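Sn-glycerol-3-phosphate ABC transporter substrate-binding protein UspB (PDB 4MFI) probably captures glycerophosphocholine outside the cytoplasm and hands it to the membrane part of an ABC importer of Mycobacterium tuberculosis. Local coordinates at residues D102-F106 with Q381-F387; L135-Y139 with P149-S153; S176-F180 with A197-A201. All coordinates share one frame; numbering follows the deposited sequence.

Interaction 1 of 3, residues D102-F106 with Q381-F387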
loop_
_atom_site.group_PDB
_atom_site.type_symbol
_atom_site.label_atom_id
_atom_site.label_comp_id
_atom_site.label_asym_id
_atom_site.label_seq_id
_atom_site.Cartn_x
_atom_site.Cartn_y
_atom_site.Cartn_z
ATOM N N ASP A 102 5.405 -4.477 -0.061
ATOM C CA ASP A 102 5.941 -3.387 -0.872
ATOM C C ASP A 102 7.417 -3.066 -0.637
ATOM O O ASP A 102 8.039 -2.421 -1.477
ATOM C CB ASP A 102 5.072 -2.119 -0.734
ATOM C CG ASP A 102 4.934 -1.614 0.702
ATOM O OD1 ASP A 102 5.189 -2.367 1.663
ATOM O OD2 ASP A 102 4.524 -0.442 0.872
ATOM N N ARG A 103 7.971 -3.527 0.484
ATOM C CA ARG A 103 9.369 -3.272 0.825
ATOM C C ARG A 103 10.206 -4.527 0.636
ATOM O O ARG A 103 11.345 -4.474 0.178
ATOM C CB ARG A 103 9.486 -2.802 2.278
ATOM C CG ARG A 103 8.626 -1.591 2.611
ATOM C CD ARG A 103 8.316 -1.515 4.100
ATOM N NE ARG A 103 7.800 -2.794 4.589
ATOM C CZ ARG A 103 8.014 -3.285 5.807
ATOM N NH1 ARG A 103 8.721 -2.592 6.701
ATOM N NH2 ARG A 103 7.518 -4.475 6.131
ATOM N N TRP A 104 9.638 -5.668 0.990
ATOM C CA TRP A 104 10.408 -6.901 0.961
ATOM C C TRP A 104 10.650 -7.452 -0.442
ATOM O O TRP A 104 11.664 -8.109 -0.671
ATOM C CB TRP A 104 9.750 -7.966 1.832
ATOM C CG TRP A 104 10.004 -7.810 3.307
ATOM C CD1 TRP A 104 9.108 -7.407 4.263
ATOM C CD2 TRP A 104 11.233 -8.065 3.996
ATOM N NE1 TRP A 104 9.709 -7.399 5.503
ATOM C CE2 TRP A 104 11.010 -7.805 5.367
ATOM C CE3 TRP A 104 12.499 -8.497 3.590
ATOM C CZ2 TRP A 104 12.006 -7.961 6.327
ATOM C CZ3 TRP A 104 13.488 -8.654 4.544
ATOM C CH2 TRP A 104 13.238 -8.381 5.899
ATOM N N TRP A 105 9.743 -7.207 -1.385
ATOM C CA TRP A 105 9.933 -7.821 -2.701
ATOM C C TRP A 105 11.249 -7.372 -3.343
ATOM O O TRP A 105 11.974 -8.200 -3.902
ATOM C CB TRP A 105 8.724 -7.623 -3.633
ATOM C CG TRP A 105 8.672 -6.289 -4.329
ATOM C CD1 TRP A 105 7.899 -5.218 -3.983
ATOM C CD2 TRP A 105 9.406 -5.894 -5.499
ATOM N NE1 TRP A 105 8.111 -4.182 -4.858
ATOM C CE2 TRP A 105 9.031 -4.569 -5.799
ATOM C CE3 TRP A 105 10.345 -6.533 -6.321
ATOM C CZ2 TRP A 105 9.565 -3.863 -6.877
ATOM C CZ3 TRP A 105 10.879 -5.831 -7.401
ATOM C CH2 TRP A 105 10.485 -4.508 -7.668
ATOM N N PHE A 106 11.581 -6.084 -3.231
ATOM C CA PHE A 106 12.802 -5.592 -3.872
ATOM C C PHE A 106 14.037 -6.123 -3.158
ATOM O O PHE A 106 15.040 -6.431 -3.800
ATOM C CB PHE A 106 12.845 -4.065 -3.937
ATOM C CG PHE A 106 14.083 -3.523 -4.610
ATOM C CD1 PHE A 106 14.161 -3.456 -5.993
ATOM C CD2 PHE A 106 15.167 -3.085 -3.860
ATOM C CE1 PHE A 106 15.299 -2.960 -6.620
ATOM C CE2 PHE A 106 16.307 -2.593 -4.481
ATOM C CZ PHE A 106 16.374 -2.531 -5.862
ATOM N N GLN A 381 5.517 4.100 -5.409
ATOM C CA GLN A 381 6.142 4.728 -4.254
ATOM C C GLN A 381 7.585 5.169 -4.482
ATOM O O GLN A 381 8.283 4.641 -5.345
ATOM C CB GLN A 381 6.089 3.788 -3.057
ATOM C CG GLN A 381 4.686 3.461 -2.592
ATOM C CD GLN A 381 4.700 2.745 -1.268
ATOM O OE1 GLN A 381 5.080 3.330 -0.245
ATOM N NE2 GLN A 381 4.324 1.463 -1.272
ATOM N N ASP A 382 8.024 6.137 -3.687
ATOM C CA ASP A 382 9.409 6.606 -3.764
ATOM C C ASP A 382 10.381 5.492 -3.384
ATOM O O ASP A 382 10.141 4.738 -2.437
ATOM C CB ASP A 382 9.621 7.806 -2.843
ATOM C CG ASP A 382 8.872 9.042 -3.287
ATOM O OD1 ASP A 382 8.460 9.150 -4.469
ATOM O OD2 ASP A 382 8.717 9.932 -2.428
ATOM N N TYR A 383 11.482 5.390 -4.128
ATOM C CA TYR A 383 12.478 4.341 -3.868
ATOM C C TYR A 383 12.993 4.428 -2.431
ATOM O O TYR A 383 13.285 3.403 -1.804
ATOM C CB TYR A 383 13.675 4.444 -4.819
ATOM C CG TYR A 383 13.453 4.078 -6.273
ATOM C CD1 TYR A 383 12.177 4.005 -6.843
ATOM C CD2 TYR A 383 14.543 3.842 -7.099
ATOM C CE1 TYR A 383 12.011 3.682 -8.191
ATOM C CE2 TYR A 383 14.391 3.528 -8.430
ATOM C CZ TYR A 383 13.130 3.448 -8.984
ATOM O OH TYR A 383 13.008 3.130 -10.324
ATOM N N ALA A 384 13.098 5.644 -1.894
ATOM C CA ALA A 384 13.621 5.804 -0.537
ATOM C C ALA A 384 12.748 5.123 0.522
ATOM O O ALA A 384 13.248 4.752 1.589
ATOM C CB ALA A 384 13.825 7.278 -0.198
ATOM N N ARG A 385 11.458 4.955 0.233
ATOM C CA ARG A 385 10.576 4.237 1.154
ATOM C C ARG A 385 10.594 2.724 0.936
ATOM O O ARG A 385 10.669 1.953 1.898
ATOM C CB ARG A 385 9.128 4.766 1.107
ATOM C CG ARG A 385 8.265 4.098 2.175
ATOM C CD ARG A 385 6.799 4.583 2.241
ATOM N NE ARG A 385 6.196 3.861 3.361
ATOM C CZ ARG A 385 5.744 2.614 3.279
ATOM N NH1 ARG A 385 5.723 1.987 2.109
ATOM N NH2 ARG A 385 5.298 1.993 4.360
ATOM N N VAL A 386 10.531 2.290 -0.318
ATOM C CA VAL A 386 10.310 0.865 -0.597
ATOM C C VAL A 386 11.517 0.028 -1.015
ATOM O O VAL A 386 11.473 -1.197 -0.889
ATOM C CB VAL A 386 9.175 0.643 -1.636
ATOM C CG1 VAL A 386 7.814 1.016 -1.034
ATOM C CG2 VAL A 386 9.459 1.400 -2.949
ATOM N N PHE A 387 12.573 0.666 -1.518
ATOM C CA PHE A 387 13.759 -0.067 -1.995
ATOM C C PHE A 387 14.978 0.118 -1.098
ATOM O O PHE A 387 15.942 -0.638 -1.190
ATOM C CB PHE A 387 14.155 0.382 -3.406
ATOM C CG PHE A 387 13.159 0.034 -4.490
ATOM C CD1 PHE A 387 12.067 -0.799 -4.247
ATOM C CD2 PHE A 387 13.339 0.534 -5.771
ATOM C CE1 PHE A 387 11.167 -1.114 -5.266
ATOM C CE2 PHE A 387 12.452 0.213 -6.791
ATOM C CZ PHE A 387 11.361 -0.610 -6.534
HETATM O O HOH W 1 4.765 -0.899 3.990
#
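Phe106 and Phe387 lie face against face in an offset stack, their centroids 4.0 Å apart and their planes 17° from parallel. Slippage between the rings leaves Phe387 CB over the same face of Phe106, a CH-pi contact 4.0 Å from that ring's centroid. Phe387 CE1 also lies obliquely against Trp105, 3.6 Å from Trp105 CZ2, with the two planes at right angles, while Phe387 CD2 lies over a face of Tyr383 in its own segment, toward the rim. The Arg385 guanidinium works by its edge: the carboxylate of Asp102 and a water lie near its plane.

Asp102 OD2 takes two donors. Gln381 NE2 reaches it at 2.9 Å on the anti lone pair, nearly straight at 164°, and Arg385 NH1 reaches it at 3.0 Å from above the carboxylate plane, closing a salt bridge. Arg385 gets there on a chain extended as far as NE, with CG anti to the backbone N (chi1 -174°). Its NH1 also donates to Gln381 OE1 at 2.8 Å, so the amide and guanidinium steady each other. The water joins Asp102 OD1 to Arg385 NH2. Arg103 turns its polar end to Asp101, Asp79 and Asp392, and its CA-H points at Val386 O.

Segment 102-106 follows strand 97-101, whereas Gln381 OE1 bonds Gln211 of helix 211-216 and Arg385 NE bonds Ser207 of helix 206-209. Polar and aromatic contacts thus probably bridge the two alpha/beta lobes, as expected of a solute-binding protein.

Interaction 2 of 3, residues L135-Y139 with P149-S153; sequences LLADY and PYARS
Asp138 and Arg152 carry the charged part of the contact. The guanidinium comes end-on and closes on a single oxygen: Asp138 OD2 accepts from Arg152 NH2 at 2.8 Å and from NH1 at 2.9 Å, both bonds bent to about 140°. The oxygen stays near the guanidinium plane, but the carboxylate is turned 52° from it, with NH1 arriving on the anti side and NH2 from above the carboxylate. Arg152 curls back to make this fork, its chain folded at chi2 (-54°) and chi3 rather than extended. Thr304 OG1 adds a further bond to Asp138 OD2, and Gly305 O takes Arg152 NE, so further bonds hold both the carboxylate oxygen and NE.

Strand 144-160, to which Arg152 belongs, is interrupted by a classic beta bulge that sets Tyr150 and Ala151 opposite the single residue Ala307, and the strand bends sharply at Ala151. It pairs with strand 307-310 as well as with strands 268-272 and 287-290, a course consistent with a connecting segment between the lobes of a solute-binding protein.

Two further side chains pack against the guanidinium. Leu135 CD2 sits over one face of it, 3.7 Å from Arg152 NH1. Tyr139 OH approaches the same nitrogen at 3.0 Å, yet at an angle too poor for a hydrogen bond.

Apolar packing centres on the Pro149 ring, touched by Leu135 and Leu136 of helix 133-137 and by Tyr139. Leu135 CB faces Pro149 CB at 3.8 Å, Leu136 CD1 reaches Pro149 CD at 4.1 Å, and Tyr139 CE2 lies 3.8 Å from Pro149 CD. Trp105 meets the Tyr139 ring edge-to-face.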
loop_
_atom_site.group_PDB
_atom_site.type_symbol
_atom_site.label_atom_id
_atom_site.label_comp_id
_atom_site.label_asym_id
_atom_site.label_seq_id
_atom_site.Cartn_x
_atom_site.Cartn_y
_atom_site.Cartn_z
ATOM N N LEU A 135 -0.572 -0.888 -9.959
ATOM C CA LEU A 135 -0.423 -2.074 -9.114
ATOM C C LEU A 135 0.553 -3.080 -9.712
ATOM O O LEU A 135 1.265 -3.764 -8.980
ATOM C CB LEU A 135 -1.774 -2.732 -8.823
ATOM C CG LEU A 135 -2.774 -1.876 -8.036
ATOM C CD1 LEU A 135 -4.051 -2.669 -7.758
ATOM C CD2 LEU A 135 -2.164 -1.359 -6.738
ATOM N N LEU A 136 0.590 -3.181 -11.036
ATOM C CA LEU A 136 1.585 -4.027 -11.683
ATOM C C LEU A 136 2.947 -3.327 -11.760
ATOM O O LEU A 136 3.993 -3.964 -11.569
ATOM C CB LEU A 136 1.108 -4.456 -13.073
ATOM C CG LEU A 136 2.051 -5.420 -13.799
ATOM C CD1 LEU A 136 2.253 -6.694 -12.991
ATOM C CD2 LEU A 136 1.506 -5.742 -15.173
ATOM N N ALA A 137 2.931 -2.020 -12.028
ATOM C CA ALA A 137 4.163 -1.226 -12.099
ATOM C C ALA A 137 4.910 -1.190 -10.768
ATOM O O ALA A 137 6.120 -0.954 -10.738
ATOM C CB ALA A 137 3.862 0.190 -12.566
ATOM N N ASP A 138 4.189 -1.417 -9.670
ATOM C CA ASP A 138 4.792 -1.474 -8.338
ATOM C C ASP A 138 5.927 -2.492 -8.253
ATOM O O ASP A 138 6.820 -2.353 -7.408
ATOM C CB ASP A 138 3.748 -1.866 -7.289
ATOM C CG ASP A 138 2.782 -0.748 -6.958
ATOM O OD1 ASP A 138 3.162 0.446 -7.003
ATOM O OD2 ASP A 138 1.627 -1.073 -6.624
ATOM N N TYR A 139 5.886 -3.522 -9.104
ATOM C CA TYR A 139 6.874 -4.607 -9.037
ATOM C C TYR A 139 7.868 -4.585 -10.179
ATOM O O TYR A 139 8.566 -5.573 -10.426
ATOM C CB TYR A 139 6.183 -5.976 -8.967
ATOM C CG TYR A 139 5.132 -6.014 -7.888
ATOM C CD1 TYR A 139 5.485 -6.046 -6.542
ATOM C CD2 TYR A 139 3.781 -5.990 -8.211
ATOM C CE1 TYR A 139 4.514 -6.058 -5.549
ATOM C CE2 TYR A 139 2.812 -6.009 -7.232
ATOM C CZ TYR A 139 3.178 -6.042 -5.904
ATOM O OH TYR A 139 2.195 -6.054 -4.937
ATOM N N PRO A 149 0.345 -8.120 -8.289
ATOM C CA PRO A 149 -0.412 -7.583 -7.148
ATOM C C PRO A 149 -1.489 -8.549 -6.658
ATOM O O PRO A 149 -2.131 -9.215 -7.477
ATOM C CB PRO A 149 -1.064 -6.322 -7.723
ATOM C CG PRO A 149 -1.149 -6.585 -9.206
ATOM C CD PRO A 149 0.127 -7.330 -9.514
ATOM N N TYR A 150 -1.685 -8.617 -5.343
ATOM C CA TYR A 150 -2.586 -9.603 -4.748
ATOM C C TYR A 150 -3.478 -8.983 -3.670
ATOM O O TYR A 150 -4.702 -8.979 -3.797
ATOM C CB TYR A 150 -1.756 -10.742 -4.165
ATOM C CG TYR A 150 -2.513 -11.835 -3.439
ATOM C CD1 TYR A 150 -3.306 -12.749 -4.133
ATOM C CD2 TYR A 150 -2.385 -11.993 -2.063
ATOM C CE1 TYR A 150 -3.967 -13.774 -3.470
ATOM C CE2 TYR A 150 -3.043 -13.015 -1.389
ATOM C CZ TYR A 150 -3.832 -13.900 -2.095
ATOM O OH TYR A 150 -4.473 -14.923 -1.429
ATOM N N ALA A 151 -2.861 -8.457 -2.613
ATOM C CA ALA A 151 -3.596 -7.848 -1.501
ATOM C C ALA A 151 -3.181 -6.386 -1.412
ATOM O O ALA A 151 -2.226 -6.042 -0.710
ATOM C CB ALA A 151 -3.284 -8.573 -0.197
ATOM N N ARG A 152 -3.881 -5.534 -2.155
ATOM C CA ARG A 152 -3.447 -4.155 -2.358
ATOM C C ARG A 152 -4.406 -3.146 -1.740
ATOM O O ARG A 152 -5.611 -3.371 -1.686
ATOM C CB ARG A 152 -3.262 -3.869 -3.856
ATOM C CG ARG A 152 -2.391 -4.913 -4.600
ATOM C CD ARG A 152 -1.005 -5.149 -3.950
ATOM N NE ARG A 152 -0.407 -3.860 -3.639
ATOM C CZ ARG A 152 0.300 -3.121 -4.488
ATOM N NH1 ARG A 152 0.643 -3.591 -5.689
ATOM N NH2 ARG A 152 0.700 -1.919 -4.109
ATOM N N SER A 153 -3.844 -2.028 -1.286
ATOM C CA SER A 153 -4.589 -0.974 -0.614
ATOM C C SER A 153 -4.061 0.369 -1.088
ATOM O O SER A 153 -3.035 0.433 -1.771
ATOM C CB SER A 153 -4.339 -1.075 0.881
ATOM O OG SER A 153 -2.947 -0.946 1.118
#

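Interaction 3 of 3, residues S176-F180 with A197-A201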
loop_
_atom_site.group_PDB
_atom_site.type_symbol
_atom_site.label_atom_id
_atom_site.label_comp_id
_atom_site.label_asym_id
_atom_site.label_seq_id
_atom_site.Cartn_x
_atom_site.Cartn_y
_atom_site.Cartn_z
ATOM N N SER A 176 -7.514 20.398 -2.614
ATOM C CA SER A 176 -6.070 20.497 -2.467
ATOM C C SER A 176 -5.745 20.433 -0.989
ATOM O O SER A 176 -6.598 20.730 -0.141
ATOM C CB SER A 176 -5.537 21.809 -3.064
ATOM O OG SER A 176 -5.997 22.940 -2.333
ATOM N N TRP A 177 -4.513 20.071 -0.664
ATOM C CA TRP A 177 -4.100 20.124 0.725
ATOM C C TRP A 177 -4.139 21.547 1.283
ATOM O O TRP A 177 -4.450 21.746 2.464
ATOM C CB TRP A 177 -2.731 19.460 0.904
ATOM C CG TRP A 177 -2.860 17.966 0.907
ATOM C CD1 TRP A 177 -2.511 17.101 -0.095
ATOM C CD2 TRP A 177 -3.426 17.168 1.949
ATOM N NE1 TRP A 177 -2.815 15.804 0.276
ATOM C CE2 TRP A 177 -3.378 15.822 1.524
ATOM C CE3 TRP A 177 -3.962 17.459 3.207
ATOM C CZ2 TRP A 177 -3.844 14.770 2.318
ATOM C CZ3 TRP A 177 -4.426 16.415 3.992
ATOM C CH2 TRP A 177 -4.363 15.086 3.545
ATOM N N SER A 178 -3.872 22.542 0.437
ATOM C CA SER A 178 -3.943 23.925 0.887
ATOM C C SER A 178 -5.372 24.363 1.200
ATOM O O SER A 178 -5.593 25.106 2.158
ATOM C CB SER A 178 -3.254 24.858 -0.107
ATOM O OG SER A 178 -1.860 24.618 -0.084
ATOM N N GLU A 179 -6.350 23.887 0.430
ATOM C CA GLU A 179 -7.743 24.134 0.801
ATOM C C GLU A 179 -8.056 23.491 2.148
ATOM O O GLU A 179 -8.698 24.105 3.005
ATOM C CB GLU A 179 -8.719 23.611 -0.254
ATOM C CG GLU A 179 -10.177 23.979 0.063
ATOM C CD GLU A 179 -11.199 23.294 -0.827
ATOM O OE1 GLU A 179 -11.021 22.101 -1.158
ATOM O OE2 GLU A 179 -12.199 23.955 -1.195
ATOM N N PHE A 180 -7.601 22.255 2.346
ATOM C CA PHE A 180 -7.853 21.594 3.612
ATOM C C PHE A 180 -7.242 22.374 4.768
ATOM O O PHE A 180 -7.847 22.506 5.832
ATOM C CB PHE A 180 -7.342 20.158 3.645
ATOM C CG PHE A 180 -7.687 19.477 4.928
ATOM C CD1 PHE A 180 -9.019 19.258 5.244
ATOM C CD2 PHE A 180 -6.710 19.131 5.854
ATOM C CE1 PHE A 180 -9.391 18.686 6.453
ATOM C CE2 PHE A 180 -7.072 18.539 7.069
ATOM C CZ PHE A 180 -8.418 18.323 7.365
ATOM N N ALA A 197 -9.281 18.426 14.264
ATOM C CA ALA A 197 -9.831 18.476 12.909
ATOM C C ALA A 197 -9.284 17.347 12.041
ATOM O O ALA A 197 -9.975 16.864 11.140
ATOM C CB ALA A 197 -9.517 19.820 12.261
ATOM N N HIS A 198 -8.032 16.959 12.288
ATOM C CA HIS A 198 -7.342 15.994 11.433
ATOM C C HIS A 198 -6.366 15.204 12.273
ATOM O O HIS A 198 -5.702 15.763 13.139
ATOM C CB HIS A 198 -6.589 16.722 10.304
ATOM C CG HIS A 198 -6.141 15.819 9.197
ATOM N ND1 HIS A 198 -7.023 15.234 8.316
ATOM C CD2 HIS A 198 -4.904 15.403 8.823
ATOM C CE1 HIS A 198 -6.353 14.496 7.446
ATOM N NE2 HIS A 198 -5.065 14.579 7.733
ATOM N N GLY A 199 -6.288 13.901 12.025
ATOM C CA GLY A 199 -5.244 13.089 12.633
ATOM C C GLY A 199 -4.297 12.577 11.571
ATOM O O GLY A 199 -4.728 12.107 10.519
ATOM N N TRP A 200 -3.004 12.683 11.860
ATOM C CA TRP A 200 -1.948 12.076 11.051
ATOM C C TRP A 200 -1.539 10.766 11.694
ATOM O O TRP A 200 -1.442 10.676 12.918
ATOM C CB TRP A 200 -0.717 12.986 11.004
ATOM C CG TRP A 200 -0.913 14.270 10.251
ATOM C CD1 TRP A 200 -1.086 15.520 10.783
ATOM C CD2 TRP A 200 -0.932 14.433 8.826
ATOM N NE1 TRP A 200 -1.226 16.444 9.778
ATOM C CE2 TRP A 200 -1.124 15.807 8.566
ATOM C CE3 TRP A 200 -0.813 13.550 7.747
ATOM C CZ2 TRP A 200 -1.208 16.318 7.273
ATOM C CZ3 TRP A 200 -0.890 14.061 6.459
ATOM C CH2 TRP A 200 -1.091 15.430 6.233
ATOM N N ALA A 201 -1.249 9.757 10.874
ATOM C CA ALA A 201 -0.769 8.485 11.400
ATOM C C ALA A 201 0.531 8.669 12.180
ATOM O O ALA A 201 1.288 9.621 11.940
ATOM C CB ALA A 201 -0.542 7.510 10.266
#
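Phe180 drives the CE2-CZ edge of its ring toward the face of His198, an offset edge-to-face pair with centroids 4.9 Å apart and planes at 63°. Both Phe180 CE2 and CZ come to 3.5 Å from His198 ND1, and His198 CB lies at the phenyl edge, in its plane. With CG anti to the backbone N (chi1 -177°), the phenyl group swings out from the start of helix 177-191 onto the strand. Ala197 O approaches the same ring edge, 4.3 Å from Phe180 CZ.

Beside this pair, Trp177 CZ3 meets Trp200 CH2 at 4.1 Å. The two indoles reach toward each other and lie near parallel (28°), but they have slid so far apart that the rings barely overlap. His198 touches both indoles: its NE2 lies at the Trp177 edge, 4.2 Å from CZ3, and its CD2 stands 3.8 Å above the Trp200 plane, toward the rim. Four aromatic side chains thus form one buried cluster.

The cluster joins the first turn of helix 177-191 to strand 198-201, whose parallel neighbour 251-254 follows later in the chain, after several helices and a small antiparallel pair, consistent with packing inside one alpha/beta lobe.

Further out, polar partners set the rings. Ser268 OG bonds both His198 ND1 and Ala197 O, which helps set the imidazole's rotation, and Ser244 OG holds Trp200 NE1. Phe157 meets Phe180 edge-to-face, and Tyr241 does the same to Trp200. Pro213 packs on both tryptophans. At the helix start, Ser176 is the N-cap: its OG accepts from Glu179 N at 2.9 Å, just ahead of Phe180 in the same first turn.

How the interactions relate
Interactions 1 and 2 are neighbours, their centres about 12 Å apart, and they touch directly: Trp105 CZ2 packs 3.2 Å from Asp138 O, and Trp105 CH2 lies 3.5 Å from Tyr139 O. Trp105 therefore belongs to the aromatic cluster of one and walls the other. Interaction 3 stands apart, its centre about 25 Å from that of interaction 1 and 26 Å from that of interaction 2, with nearest atoms about 10 and 13 Å away. Along the chain, both local contacts fall between the distant ends that interaction 1 brings together. Interaction 3 probably packs within one lobe, whereas the other two appear to lie near where the lobes meet.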